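Local coordinates for protein carbohydrate oxidase (Microdochium nivale, PDB 3RJA) that oxidises the C1 hydroxyl of mono-, oligo- and polysaccharides to the lactone, using bound FAD and reducing oxygen to hydrogen peroxide, at residues 103-108 with 199-204. Sequence-based numbering, arbitrary orientation.
Sequences IAHVEP and VWKLAT
The Lys201 side chain lies across one face of the His105 imidazole. Its CG sits 3.8 Å from the ring centroid of His105, a CH-pi contact only 8° off the normal. Strand 103-106 pairs antiparallel here with strand 196-206, in a branched antiparallel sheet beside the FAD. His105 and Lys201 form a non-hydrogen-bonded pair. Beyond CG the lysine chain runs extended, and its CD reaches His105 CE1 at 3.7 Å. It ends in a salt bridge from NZ to Glu174. Val199 CG1 packs against His105 CB, 3.9 Å away. An alanine in place of His105 would probably leave the Lys201 methylenes without their flat partner and the lysine chain freer to move.

Four backbone hydrogen bonds join the strands. Ala104 and Leu202 exchange one pair, Val106 and Trp200 the other. Each of these carbonyl oxygens also takes a CA-H...O contact from the opposite strand, for example His105 CA to Trp200 O at 3.3 Å.

Ala104, Val106, Trp200 and Leu202 point to the opposite face and are buried. Val106 CG2 meets Leu202 CD1 at 4.1 Å, the two side chains crossing at about a right angle. Val106 CG2 is placed for this beside the backbone N, anti to the carbonyl carbon. Helix 137-142 covers this face through Ile137 and Phe141. Past the strand, Pro108 touches the FAD. Pro108 CA lies at the edge of the Trp200 indole, 4.2 Å from Trp200 CD1. Trp200 NE1 is hydrogen-bonded to Ser138 OG, which also bonds Pro108 O.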
# COMPACT_ATOMS: atom_id res chain seq x y z
N ILE A 103 -9.59 -4.22 20.32
CA ILE A 103 -8.58 -4.93 19.54
C ILE A 103 -9.14 -6.18 18.86
O ILE A 103 -9.87 -6.97 19.48
CB ILE A 103 -7.33 -5.27 20.41
CG1 ILE A 103 -6.66 -3.96 20.88
CG2 ILE A 103 -6.34 -6.10 19.63
CD1 ILE A 103 -5.55 -4.16 21.94
N ALA A 104 -8.79 -6.34 17.58
CA ALA A 104 -9.22 -7.48 16.76
C ALA A 104 -8.02 -8.31 16.39
O ALA A 104 -6.94 -7.75 16.10
CB ALA A 104 -9.87 -6.99 15.46
N HIS A 105 -8.19 -9.63 16.36
CA HIS A 105 -7.14 -10.51 15.86
C HIS A 105 -7.63 -10.97 14.49
O HIS A 105 -8.80 -11.36 14.36
CB HIS A 105 -6.90 -11.69 16.80
CG HIS A 105 -6.27 -11.29 18.10
ND1 HIS A 105 -5.50 -12.16 18.86
CD2 HIS A 105 -6.24 -10.10 18.75
CE1 HIS A 105 -5.07 -11.53 19.94
NE2 HIS A 105 -5.49 -10.28 19.89
N VAL A 106 -6.75 -10.87 13.48
CA VAL A 106 -7.11 -11.11 12.08
C VAL A 106 -6.14 -12.02 11.33
O VAL A 106 -4.90 -11.89 11.44
CB VAL A 106 -7.29 -9.75 11.29
CG1 VAL A 106 -7.94 -9.99 9.90
CG2 VAL A 106 -8.14 -8.78 12.14
N GLU A 107 -6.70 -12.95 10.57
CA GLU A 107 -5.94 -13.86 9.71
C GLU A 107 -5.31 -13.08 8.55
O GLU A 107 -5.82 -12.03 8.18
CB GLU A 107 -6.85 -14.99 9.22
CG GLU A 107 -7.04 -16.05 10.30
CD GLU A 107 -7.87 -17.26 9.86
OE1 GLU A 107 -8.82 -17.12 9.05
OE2 GLU A 107 -7.58 -18.35 10.35
N PRO A 108 -4.19 -13.60 7.98
CA PRO A 108 -3.34 -12.79 7.11
C PRO A 108 -3.77 -12.75 5.64
O PRO A 108 -3.09 -12.11 4.81
CB PRO A 108 -1.97 -13.48 7.21
CG PRO A 108 -2.28 -14.92 7.49
CD PRO A 108 -3.60 -14.92 8.27
N VAL A 199 -0.95 -13.83 12.33
CA VAL A 199 -2.10 -13.12 12.94
C VAL A 199 -1.72 -11.64 13.07
O VAL A 199 -0.62 -11.32 13.57
CB VAL A 199 -2.47 -13.66 14.36
CG1 VAL A 199 -3.69 -12.94 14.95
CG2 VAL A 199 -2.71 -15.18 14.35
N TRP A 200 -2.62 -10.76 12.64
CA TRP A 200 -2.48 -9.31 12.93
C TRP A 200 -3.32 -8.94 14.14
O TRP A 200 -4.49 -9.30 14.21
CB TRP A 200 -2.92 -8.45 11.75
CG TRP A 200 -2.07 -8.65 10.53
CD1 TRP A 200 -2.26 -9.56 9.52
CD2 TRP A 200 -0.86 -7.94 10.22
NE1 TRP A 200 -1.23 -9.46 8.61
CE2 TRP A 200 -0.37 -8.46 9.01
CE3 TRP A 200 -0.16 -6.90 10.86
CZ2 TRP A 200 0.83 -7.99 8.41
CZ3 TRP A 200 1.01 -6.43 10.27
CH2 TRP A 200 1.49 -6.97 9.06
N LYS A 201 -2.74 -8.19 15.08
CA LYS A 201 -3.53 -7.71 16.24
C LYS A 201 -3.71 -6.21 16.11
O LYS A 201 -2.74 -5.45 16.10
CB LYS A 201 -2.91 -8.16 17.56
CG LYS A 201 -2.57 -9.66 17.56
CD LYS A 201 -1.86 -10.09 18.81
CE LYS A 201 -1.36 -11.54 18.74
NZ LYS A 201 -0.25 -11.73 19.78
N LEU A 202 -4.96 -5.79 15.97
CA LEU A 202 -5.23 -4.44 15.44
C LEU A 202 -6.14 -3.63 16.33
O LEU A 202 -7.25 -4.11 16.65
CB LEU A 202 -5.89 -4.54 14.05
CG LEU A 202 -5.15 -5.33 12.95
CD1 LEU A 202 -5.97 -5.33 11.62
CD2 LEU A 202 -3.74 -4.76 12.72
N ALA A 203 -5.72 -2.42 16.70
CA ALA A 203 -6.59 -1.47 17.41
C ALA A 203 -7.62 -0.95 16.42
O ALA A 203 -7.26 -0.67 15.27
CB ALA A 203 -5.76 -0.27 17.97
N THR A 204 -8.87 -0.80 16.86
CA THR A 204 -9.92 -0.27 15.99
C THR A 204 -10.51 0.99 16.64
O THR A 204 -10.27 1.23 17.83
CB THR A 204 -11.04 -1.30 15.74
OG1 THR A 204 -11.76 -1.55 16.97
CG2 THR A 204 -10.46 -2.60 15.20